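Local coordinates for anti-sigma-I factor RsgI3 (PDB 6QE7), which probably holds the sigma factor SigI3 inactive in the cell and senses plant-wall polysaccharide outside through its tandem PA14 domains, which bind pectin strongly, at residues 7-12 / 47-52; 56-61 / 124-129; 154-159 / 194-199. All blocks are in the same frame, centred on the assembly; numbering follows the deposited sequence.

Contact 1 of 3, residues 7-12 / 47-52; sequences RGEYYN and SVRWTG. With CA (calcium ion), chain E.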
loop_
_atom_site.group_PDB
_atom_site.type_symbol
_atom_site.label_atom_id
_atom_site.label_comp_id
_atom_site.label_asym_id
_atom_site.label_seq_id
_atom_site.Cartn_x
_atom_site.Cartn_y
_atom_site.Cartn_z
ATOM N N ARG A 7 11.324 -9.888 -13.328
ATOM C CA ARG A 7 10.341 -8.797 -13.379
ATOM C C ARG A 7 10.395 -8.033 -12.069
ATOM O O ARG A 7 10.084 -8.624 -11.033
ATOM C CB ARG A 7 8.962 -9.406 -13.617
ATOM C CG ARG A 7 7.828 -8.394 -13.714
ATOM C CD ARG A 7 6.503 -9.084 -13.428
ATOM N NE ARG A 7 5.959 -9.245 -14.734
ATOM C CZ ARG A 7 4.726 -9.686 -15.038
ATOM N NH1 ARG A 7 3.885 -10.066 -14.087
ATOM N NH2 ARG A 7 4.372 -9.765 -16.320
ATOM N N GLY A 8 10.646 -6.726 -12.162
ATOM C CA GLY A 8 10.638 -5.764 -11.052
ATOM C C GLY A 8 9.379 -4.935 -11.052
ATOM O O GLY A 8 9.016 -4.320 -12.099
ATOM N N GLU A 9 8.653 -5.017 -9.953
ATOM C CA GLU A 9 7.460 -4.184 -9.716
ATOM C C GLU A 9 7.940 -3.087 -8.764
ATOM O O GLU A 9 8.350 -3.435 -7.599
ATOM C CB GLU A 9 6.280 -4.975 -9.108
ATOM C CG GLU A 9 5.740 -6.214 -9.833
ATOM C CD GLU A 9 5.172 -7.293 -8.892
ATOM O OE1 GLU A 9 4.683 -6.964 -7.767
ATOM O OE2 GLU A 9 5.255 -8.464 -9.242
ATOM N N TYR A 10 7.724 -1.839 -9.158
ATOM C CA TYR A 10 8.188 -0.626 -8.475
ATOM C C TYR A 10 7.006 0.166 -7.985
ATOM O O TYR A 10 6.121 0.572 -8.741
ATOM C CB TYR A 10 9.041 0.193 -9.438
ATOM C CG TYR A 10 10.369 -0.443 -9.713
ATOM C CD1 TYR A 10 10.499 -1.459 -10.644
ATOM C CD2 TYR A 10 11.515 -0.078 -9.030
ATOM C CE1 TYR A 10 11.735 -2.055 -10.892
ATOM C CE2 TYR A 10 12.760 -0.632 -9.303
ATOM C CZ TYR A 10 12.880 -1.638 -10.244
ATOM O OH TYR A 10 14.095 -2.229 -10.474
ATOM N N TYR A 11 6.974 0.378 -6.680
ATOM C CA TYR A 11 5.824 1.018 -6.005
ATOM C C TYR A 11 6.364 2.289 -5.330
ATOM O O TYR A 11 7.427 2.187 -4.734
ATOM C CB TYR A 11 5.293 0.012 -4.981
ATOM C CG TYR A 11 4.725 -1.267 -5.538
ATOM C CD1 TYR A 11 5.566 -2.332 -5.854
ATOM C CD2 TYR A 11 3.347 -1.453 -5.633
ATOM C CE1 TYR A 11 5.063 -3.514 -6.333
ATOM C CE2 TYR A 11 2.821 -2.634 -6.105
ATOM C CZ TYR A 11 3.687 -3.648 -6.442
ATOM O OH TYR A 11 3.171 -4.761 -6.968
ATOM N N ASN A 12 5.540 3.330 -5.201
ATOM C CA ASN A 12 5.908 4.631 -4.578
ATOM C C ASN A 12 5.604 4.685 -3.083
ATOM O O ASN A 12 5.908 5.740 -2.466
ATOM C CB ASN A 12 5.180 5.804 -5.265
ATOM C CG ASN A 12 6.085 6.461 -6.273
ATOM O OD1 ASN A 12 7.220 6.746 -5.924
ATOM N ND2 ASN A 12 5.639 6.660 -7.513
ATOM N N SER A 47 9.146 0.633 -2.641
ATOM C CA SER A 47 9.280 -0.834 -2.578
ATOM C C SER A 47 9.296 -1.415 -3.977
ATOM O O SER A 47 8.747 -0.799 -4.890
ATOM C CB SER A 47 8.256 -1.496 -1.677
ATOM O OG SER A 47 6.901 -1.191 -2.027
ATOM N N VAL A 48 9.944 -2.583 -4.055
ATOM C CA VAL A 48 10.251 -3.313 -5.286
ATOM C C VAL A 48 10.028 -4.770 -4.938
ATOM O O VAL A 48 10.567 -5.239 -3.930
ATOM C CB VAL A 48 11.699 -3.057 -5.806
ATOM C CG1 VAL A 48 11.806 -3.604 -7.186
ATOM C CG2 VAL A 48 12.098 -1.576 -5.826
ATOM N N ARG A 49 9.345 -5.433 -5.850
ATOM C CA ARG A 49 9.197 -6.879 -5.861
ATOM C C ARG A 49 9.748 -7.438 -7.169
ATOM O O ARG A 49 9.209 -7.133 -8.201
ATOM C CB ARG A 49 7.732 -7.294 -5.775
ATOM C CG ARG A 49 7.637 -8.788 -5.467
ATOM C CD ARG A 49 6.219 -9.210 -5.453
ATOM N NE ARG A 49 5.653 -8.830 -4.196
ATOM C CZ ARG A 49 4.567 -8.074 -4.006
ATOM N NH1 ARG A 49 3.960 -7.497 -5.017
ATOM N NH2 ARG A 49 4.101 -7.915 -2.770
ATOM N N TRP A 50 10.732 -8.314 -7.057
ATOM C CA TRP A 50 11.326 -9.043 -8.193
ATOM C C TRP A 50 10.820 -10.476 -8.146
ATOM O O TRP A 50 10.898 -11.066 -7.072
ATOM C CB TRP A 50 12.828 -9.007 -8.086
ATOM C CG TRP A 50 13.438 -7.663 -8.306
ATOM C CD1 TRP A 50 13.615 -7.062 -9.518
ATOM C CD2 TRP A 50 14.101 -6.835 -7.346
ATOM N NE1 TRP A 50 14.275 -5.890 -9.369
ATOM C CE2 TRP A 50 14.555 -5.680 -8.047
ATOM C CE3 TRP A 50 14.301 -6.871 -5.963
ATOM C CZ2 TRP A 50 15.241 -4.620 -7.417
ATOM C CZ3 TRP A 50 14.950 -5.803 -5.330
ATOM C CH2 TRP A 50 15.382 -4.675 -6.044
ATOM N N THR A 51 10.195 -10.953 -9.215
ATOM C CA THR A 51 9.760 -12.365 -9.310
ATOM C C THR A 51 10.148 -13.003 -10.651
ATOM O O THR A 51 10.244 -12.321 -11.671
ATOM C CB THR A 51 8.263 -12.492 -9.132
ATOM O OG1 THR A 51 7.676 -11.844 -10.251
ATOM C CG2 THR A 51 7.778 -11.968 -7.789
ATOM N N GLY A 52 10.510 -14.279 -10.595
ATOM C CA GLY A 52 10.730 -15.123 -11.767
ATOM C C GLY A 52 11.215 -16.467 -11.305
ATOM O O GLY A 52 10.699 -16.960 -10.237
HETATM CA CA CA E . 7.319 7.145 -1.380
HETATM O O HOH W 1 7.648 -9.221 -9.916
HETATM O O HOH W 2 8.553 6.918 -3.486
HETATM O O HOH W 3 6.013 8.691 -2.796
HETATM O O HOH W 4 8.291 9.366 -1.049
HETATM O O HOH W 5 5.149 7.498 -0.345
#

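Contact 2 of 3, residues 56-61 / 124-129; sequences PRYSET and WSSKSQ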
loop_
_atom_site.group_PDB
_atom_site.type_symbol
_atom_site.label_atom_id
_atom_site.label_comp_id
_atom_site.label_asym_id
_atom_site.label_seq_id
_atom_site.Cartn_x
_atom_site.Cartn_y
_atom_site.Cartn_z
ATOM N N PRO A 56 20.226 -22.711 -11.114
ATOM C CA PRO A 56 21.608 -22.903 -10.724
ATOM C C PRO A 56 22.361 -23.686 -11.827
ATOM O O PRO A 56 21.744 -24.390 -12.657
ATOM C CB PRO A 56 21.508 -23.706 -9.420
ATOM C CG PRO A 56 20.191 -24.417 -9.567
ATOM C CD PRO A 56 19.271 -23.482 -10.296
ATOM N N ARG A 57 23.683 -23.499 -11.869
ATOM C CA ARG A 57 24.516 -24.226 -12.875
ATOM C C ARG A 57 24.874 -25.626 -12.328
ATOM O O ARG A 57 25.016 -26.537 -13.178
ATOM C CB ARG A 57 25.788 -23.431 -13.180
ATOM C CG ARG A 57 25.585 -22.014 -13.710
ATOM C CD ARG A 57 26.875 -21.249 -13.432
ATOM N NE ARG A 57 27.074 -20.108 -14.311
ATOM C CZ ARG A 57 27.130 -18.819 -13.916
ATOM N NH1 ARG A 57 27.025 -18.482 -12.635
ATOM N NH2 ARG A 57 27.309 -17.861 -14.819
ATOM N N TYR A 58 25.028 -25.767 -10.991
ATOM C CA TYR A 58 25.525 -26.966 -10.267
ATOM C C TYR A 58 24.473 -27.559 -9.307
ATOM O O TYR A 58 23.627 -26.797 -8.787
ATOM C CB TYR A 58 26.762 -26.534 -9.510
ATOM C CG TYR A 58 27.752 -25.726 -10.316
ATOM C CD1 TYR A 58 28.410 -26.246 -11.422
ATOM C CD2 TYR A 58 28.062 -24.430 -9.938
ATOM C CE1 TYR A 58 29.331 -25.489 -12.135
ATOM C CE2 TYR A 58 29.007 -23.678 -10.614
ATOM C CZ TYR A 58 29.643 -24.211 -11.721
ATOM O OH TYR A 58 30.541 -23.410 -12.367
ATOM N N SER A 59 24.446 -28.892 -9.098
ATOM C CA SER A 59 23.627 -29.553 -8.029
ATOM C C SER A 59 24.425 -29.448 -6.719
ATOM O O SER A 59 25.336 -30.262 -6.521
ATOM C CB SER A 59 23.295 -30.977 -8.330
ATOM O OG SER A 59 22.467 -31.056 -9.477
ATOM N N GLU A 60 24.170 -28.435 -5.888
ATOM C CA GLU A 60 25.028 -28.129 -4.703
ATOM C C GLU A 60 24.245 -27.387 -3.613
ATOM O O GLU A 60 23.068 -27.021 -3.831
ATOM C CB GLU A 60 26.253 -27.276 -5.062
ATOM C CG GLU A 60 26.998 -27.820 -6.254
ATOM C CD GLU A 60 28.372 -27.256 -6.522
ATOM O OE1 GLU A 60 28.838 -26.256 -5.865
ATOM O OE2 GLU A 60 29.014 -27.877 -7.373
ATOM N N THR A 61 24.925 -27.156 -2.502
ATOM C CA THR A 61 24.456 -26.281 -1.417
ATOM C C THR A 61 24.701 -24.829 -1.861
ATOM O O THR A 61 25.849 -24.276 -1.688
ATOM C CB THR A 61 25.037 -26.750 -0.072
ATOM O OG1 THR A 61 24.473 -28.053 0.175
ATOM C CG2 THR A 61 24.688 -25.809 1.064
ATOM N N TRP A 124 24.910 -15.107 -5.002
ATOM C CA TRP A 124 24.883 -16.541 -4.678
ATOM C C TRP A 124 26.317 -17.081 -4.726
ATOM O O TRP A 124 27.139 -16.473 -5.345
ATOM C CB TRP A 124 23.971 -17.362 -5.581
ATOM C CG TRP A 124 24.378 -17.511 -7.001
ATOM C CD1 TRP A 124 25.422 -16.898 -7.637
ATOM C CD2 TRP A 124 23.622 -18.184 -8.005
ATOM N NE1 TRP A 124 25.354 -17.151 -8.973
ATOM C CE2 TRP A 124 24.295 -17.981 -9.220
ATOM C CE3 TRP A 124 22.508 -19.007 -7.987
ATOM C CZ2 TRP A 124 23.880 -18.565 -10.401
ATOM C CZ3 TRP A 124 22.089 -19.584 -9.164
ATOM C CH2 TRP A 124 22.764 -19.346 -10.363
ATOM N N SER A 125 26.534 -18.206 -4.082
ATOM C CA SER A 125 27.810 -18.928 -3.952
ATOM C C SER A 125 27.465 -20.401 -3.762
ATOM O O SER A 125 26.267 -20.712 -3.429
ATOM C CB SER A 125 28.659 -18.350 -2.847
ATOM O OG SER A 125 28.201 -18.760 -1.575
ATOM N N SER A 126 28.433 -21.278 -4.078
ATOM C CA SER A 126 28.431 -22.744 -3.783
ATOM C C SER A 126 29.859 -23.310 -3.877
ATOM O O SER A 126 30.852 -22.493 -3.976
ATOM C CB SER A 126 27.456 -23.533 -4.664
ATOM O OG SER A 126 27.672 -23.352 -6.031
ATOM N N LYS A 127 29.981 -24.636 -3.808
ATOM C CA LYS A 127 31.310 -25.267 -3.798
ATOM C C LYS A 127 32.034 -24.736 -5.039
ATOM O O LYS A 127 33.059 -24.122 -4.850
ATOM C CB LYS A 127 31.174 -26.780 -3.786
ATOM C CG LYS A 127 32.464 -27.448 -3.356
ATOM C CD LYS A 127 32.301 -28.923 -3.078
ATOM C CE LYS A 127 31.699 -29.674 -4.245
ATOM N NZ LYS A 127 30.979 -30.863 -3.756
ATOM N N SER A 128 31.441 -24.934 -6.225
ATOM C CA SER A 128 31.898 -24.526 -7.589
ATOM C C SER A 128 31.470 -23.101 -8.044
ATOM O O SER A 128 32.066 -22.580 -9.014
ATOM C CB SER A 128 31.391 -25.514 -8.589
ATOM O OG SER A 128 31.184 -26.743 -7.963
ATOM N N GLN A 129 30.465 -22.458 -7.453
ATOM C CA GLN A 129 30.090 -21.075 -7.878
ATOM C C GLN A 129 30.763 -20.061 -6.973
ATOM O O GLN A 129 30.380 -19.895 -5.792
ATOM C CB GLN A 129 28.595 -20.866 -7.888
ATOM C CG GLN A 129 28.239 -19.454 -8.292
ATOM C CD GLN A 129 28.550 -19.236 -9.741
ATOM O OE1 GLN A 129 27.985 -19.884 -10.619
ATOM N NE2 GLN A 129 29.464 -18.311 -9.978
HETATM O O HOH W 6 25.194 -21.288 -10.233
HETATM O O HOH W 7 29.614 -30.781 -6.288
#

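Contact 3 of 3, residues 154-159 / 194-199; sequences LSAEYY and FSVRWV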
loop_
_atom_site.group_PDB
_atom_site.type_symbol
_atom_site.label_atom_id
_atom_site.label_comp_id
_atom_site.label_asym_id
_atom_site.label_seq_id
_atom_site.Cartn_x
_atom_site.Cartn_y
_atom_site.Cartn_z
ATOM N N LEU A 154 -12.860 6.270 -2.464
ATOM C CA LEU A 154 -13.277 5.194 -1.578
ATOM C C LEU A 154 -14.506 4.491 -2.143
ATOM O O LEU A 154 -15.346 5.156 -2.845
ATOM C CB LEU A 154 -13.514 5.791 -0.196
ATOM C CG LEU A 154 -12.294 6.365 0.498
ATOM C CD1 LEU A 154 -12.740 7.068 1.747
ATOM C CD2 LEU A 154 -11.260 5.262 0.856
ATOM N N SER A 155 -14.608 3.183 -1.886
ATOM C CA SER A 155 -15.824 2.382 -2.219
ATOM C C SER A 155 -16.926 2.717 -1.240
ATOM O O SER A 155 -16.757 2.408 -0.063
ATOM C CB SER A 155 -15.577 0.921 -2.204
ATOM O OG SER A 155 -14.455 0.691 -3.006
ATOM N N ALA A 156 -18.020 3.274 -1.775
ATOM C CA ALA A 156 -19.188 3.768 -1.034
ATOM C C ALA A 156 -20.320 2.794 -1.306
ATOM O O ALA A 156 -20.532 2.425 -2.482
ATOM C CB ALA A 156 -19.531 5.167 -1.471
ATOM N N GLU A 157 -20.927 2.327 -0.231
ATOM C CA GLU A 157 -22.256 1.695 -0.266
ATOM C C GLU A 157 -23.282 2.702 0.257
ATOM O O GLU A 157 -23.150 3.162 1.438
ATOM C CB GLU A 157 -22.192 0.394 0.500
ATOM C CG GLU A 157 -20.955 -0.452 0.201
ATOM C CD GLU A 157 -20.727 -1.503 1.294
ATOM O OE1 GLU A 157 -20.245 -1.147 2.374
ATOM O OE2 GLU A 157 -21.145 -2.660 1.103
ATOM N N TYR A 158 -24.311 2.982 -0.554
ATOM C CA TYR A 158 -25.456 3.859 -0.165
ATOM C C TYR A 158 -26.658 3.015 0.244
ATOM O O TYR A 158 -27.037 2.112 -0.483
ATOM C CB TYR A 158 -25.803 4.813 -1.291
ATOM C CG TYR A 158 -24.759 5.864 -1.428
ATOM C CD1 TYR A 158 -23.504 5.571 -1.902
ATOM C CD2 TYR A 158 -25.015 7.155 -1.059
ATOM C CE1 TYR A 158 -22.553 6.567 -2.071
ATOM C CE2 TYR A 158 -24.060 8.149 -1.165
ATOM C CZ TYR A 158 -22.796 7.849 -1.633
ATOM O OH TYR A 158 -21.830 8.831 -1.695
ATOM N N TYR A 159 -27.228 3.323 1.403
ATOM C CA TYR A 159 -28.376 2.585 1.964
ATOM C C TYR A 159 -29.630 3.447 1.992
ATOM O O TYR A 159 -29.541 4.667 2.256
ATOM C CB TYR A 159 -28.040 2.057 3.357
ATOM C CG TYR A 159 -26.957 1.023 3.331
ATOM C CD1 TYR A 159 -25.632 1.420 3.349
ATOM C CD2 TYR A 159 -27.243 -0.316 3.184
ATOM C CE1 TYR A 159 -24.607 0.491 3.329
ATOM C CE2 TYR A 159 -26.232 -1.265 3.204
ATOM C CZ TYR A 159 -24.909 -0.840 3.237
ATOM O OH TYR A 159 -23.865 -1.680 3.228
ATOM N N PHE A 194 -31.281 7.991 5.288
ATOM C CA PHE A 194 -30.382 7.163 4.460
ATOM C C PHE A 194 -29.038 7.105 5.218
ATOM O O PHE A 194 -28.823 7.800 6.250
ATOM C CB PHE A 194 -30.305 7.714 3.033
ATOM C CG PHE A 194 -29.392 8.909 2.873
ATOM C CD1 PHE A 194 -29.856 10.189 3.077
ATOM C CD2 PHE A 194 -28.033 8.730 2.638
ATOM C CE1 PHE A 194 -28.998 11.267 2.978
ATOM C CE2 PHE A 194 -27.179 9.806 2.532
ATOM C CZ PHE A 194 -27.668 11.079 2.684
ATOM N N SER A 195 -28.130 6.272 4.747
ATOM C CA SER A 195 -26.823 6.086 5.426
ATOM C C SER A 195 -25.808 5.657 4.358
ATOM O O SER A 195 -26.236 5.200 3.238
ATOM C CB SER A 195 -27.037 5.079 6.595
ATOM O OG SER A 195 -27.586 3.853 6.093
ATOM N N VAL A 196 -24.517 5.788 4.654
ATOM C CA VAL A 196 -23.419 5.506 3.683
ATOM C C VAL A 196 -22.268 4.845 4.442
ATOM O O VAL A 196 -22.047 5.225 5.585
ATOM C CB VAL A 196 -22.915 6.796 3.008
ATOM C CG1 VAL A 196 -22.123 6.503 1.752
ATOM C CG2 VAL A 196 -24.067 7.741 2.708
ATOM N N ARG A 197 -21.607 3.886 3.803
ATOM C CA ARG A 197 -20.323 3.298 4.271
ATOM C C ARG A 197 -19.279 3.487 3.159
ATOM O O ARG A 197 -19.548 3.101 2.053
ATOM C CB ARG A 197 -20.412 1.812 4.609
ATOM C CG ARG A 197 -19.040 1.242 4.945
ATOM C CD ARG A 197 -19.025 -0.203 5.382
ATOM N NE ARG A 197 -19.992 -0.471 6.445
ATOM C CZ ARG A 197 -21.151 -1.072 6.232
ATOM N NH1 ARG A 197 -21.498 -1.455 5.016
ATOM N NH2 ARG A 197 -21.939 -1.319 7.243
ATOM N N TRP A 198 -18.198 4.189 3.469
ATOM C CA TRP A 198 -16.956 4.317 2.687
ATOM C C TRP A 198 -15.924 3.385 3.312
ATOM O O TRP A 198 -15.723 3.442 4.530
ATOM C CB TRP A 198 -16.453 5.749 2.719
ATOM C CG TRP A 198 -17.359 6.746 2.048
ATOM C CD1 TRP A 198 -17.365 7.083 0.718
ATOM C CD2 TRP A 198 -18.313 7.618 2.688
ATOM N NE1 TRP A 198 -18.315 8.051 0.483
ATOM C CE2 TRP A 198 -18.905 8.400 1.675
ATOM C CE3 TRP A 198 -18.765 7.775 4.002
ATOM C CZ2 TRP A 198 -19.912 9.330 1.953
ATOM C CZ3 TRP A 198 -19.774 8.667 4.271
ATOM C CH2 TRP A 198 -20.305 9.466 3.269
ATOM N N VAL A 199 -15.356 2.525 2.488
ATOM C CA VAL A 199 -14.218 1.654 2.861
ATOM C C VAL A 199 -13.088 1.880 1.875
ATOM O O VAL A 199 -13.384 2.013 0.678
ATOM C CB VAL A 199 -14.656 0.181 2.848
ATOM C CG1 VAL A 199 -13.460 -0.741 3.190
ATOM C CG2 VAL A 199 -15.765 -0.016 3.851
#

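Contact 1 of 3, residues 7-12 / 47-52
Residues Arg7 to Tyr11 and Ser47 to Thr51 form an antiparallel β pairing inside one sheet of the first PA14 domain, an all-β sandwich fold. Their short axes run 163° apart, and backbone bonds join the hydrogen-bonded pairs Arg7–Thr51, Glu9–Arg49 and Tyr11–Ser47; strand 19-25 and strand 105-113 continue the sheet beyond them. On the face carrying Glu9, Arg49 and Tyr11, Arg49 NH1 donates to Glu9 OE1 at 2.9 Å, a salt bridge lying in the guanidinium plane. Tyr11 OH reaches the same OE1 at 2.8 Å on its anti side, so this oxygen is gripped twice. The other carboxylate oxygen, Glu9 OE2, lies 2.6 Å from a water that is also within bonding distance of Arg7 O and of Thr51 OG1, which has Ser142 OG as a further partner. Arg49 NE turns to Glu110, a second acidic partner.

The opposite face is aromatic. Val48 CG1, anti to its backbone N (chi1 -168°), sits 3.8 Å from the Tyr10 ring centroid, only 13° off the normal, a CH-pi contact; the same methyl also covers one face of Trp50 near its rim. Tyr10 OH and Trp50 NE1 both bond to Asp25 OD2. Past the strand end, Asn12 O joins Asp44 and Thr45 on a calcium ion, binding it at 2.3 Å, while Asn12 OD1 accepts, at 2.8 Å, from a water that the same calcium holds.

Contact 2 of 3, residues 56-61 / 124-129
Glu60 and the turn residues Ser126 and Ser128 meet where strand 60-69 begins and strand 119-125 ends in the first PA14 domain. Followed outward, Glu60 CB first packs against Ser126 CB at 4.0 Å. CG is anti to the carbonyl carbon (chi1 -49°) and the chain continues extended, which carries the carboxylate into the turn. There CD comes close to the Ser128 hydroxyl, and the two oxygens divide the donors. Glu60 OE1 takes Ser128 N at 2.9 Å on its syn lone pair, an almost straight bond (171°), and also Ser126 OG, which arrives from above the carboxylate plane at 3.1 Å. Glu60 OE2 uses its syn lone pair for Ser128 OG at a short 2.5 Å; a water links it to Lys127 NZ. With both oxygens engaged from different directions, the rotation of the carboxylate is well defined.

Beside it, Ser128 CB lies over the centre of the Tyr58 ring, 3.7 Å from the centroid, while Arg57 CB covers the opposite face. Arg57 NH1 donates to Gln129 OE1 at 2.6 Å, from above the amide carbonyl plane, and has a salt bridge to Glu132, whose carboxylate also receives Trp124 NE1. Pro56 CA packs on Trp124 CZ3 at 3.7 Å. The backbone is closed by Ser126 N bonding to Gln129 O, and Ser126 OG accepts from Gln129 N: an ST motif, here in the turn leading from strand 119-125 to its antiparallel partner 132-133.

Contact 3 of 3, residues 154-159 / 194-199
Arg197 NH1 is held by two oxygens of the neighbouring strand. It donates to Glu157 OE1 at 2.9 Å, a salt bridge and the straighter of the two bonds. The other runs to Tyr159 OH at 3.0 Å from Arg197 NH1 and is bent to 130°. The glutamate oxygen lies in the guanidinium plane, but NH1 approaches it from above the carboxylate plane, the two planes being 57° apart. The bend of the arginine chain at chi3 (-51°) turns the guanidinium back toward these partners, and its CD rests 3.4 Å from Glu157 OE1. Arg197 NE forms a further salt bridge with Glu259, so the positive group probably shares its charge between two carboxylates.

Ser195 lies on the same face, its OG 3.3 Å from Tyr159 CB and bonded to Asp161 O. The opposite face, with Ala156, Tyr158, Val196 and Trp198, is mainly aromatic and aliphatic, with polar groups at its rim. Val196 CG1 stands over the centre of the Tyr158 ring, 3.7 Å from the centroid, and also covers the rim of one face of Trp198. Ala156 CB fills in beside the indole at 3.6 Å from Trp198 CD1, and Leu154 CD1 touches Trp198 CB. Phe169 stacks on Tyr158, Arg171 adds a cation-pi contact to that ring, and Trp198 NE1 donates to Asp173.

Backbone bonds connect the hydrogen-bonded pairs Ser155–Val199 (one of its two weak), Glu157–Arg197 and Tyr159–Ser195. This antiparallel pair, with a charged and tyrosine-bearing face set against an aromatic one, is part of the β-sandwich of the second PA14 domain.

How the contacts relate
Along the chain the three contacts follow in series. Contacts 1 and 2 lie in the first PA14 domain, their centres 26 Å apart and their segments adjoining in sequence; contact 1 belongs to one antiparallel sheet, contact 2 to the end of the other. Contact 3 lies in the second domain, across the chain's centre, 33 Å from contact 1 and 56 Å from contact 2, centre to centre. Contacts 1 and 3 occupy matching places: each pairs two strands whose segments are 35 residues apart, Glu9–Arg49 answered by Glu157–Arg197, as expected of repeated modules in the pectin-binding dyad. With nearest atoms about 17 Å apart they do not touch, so each pairing belongs to its own domain.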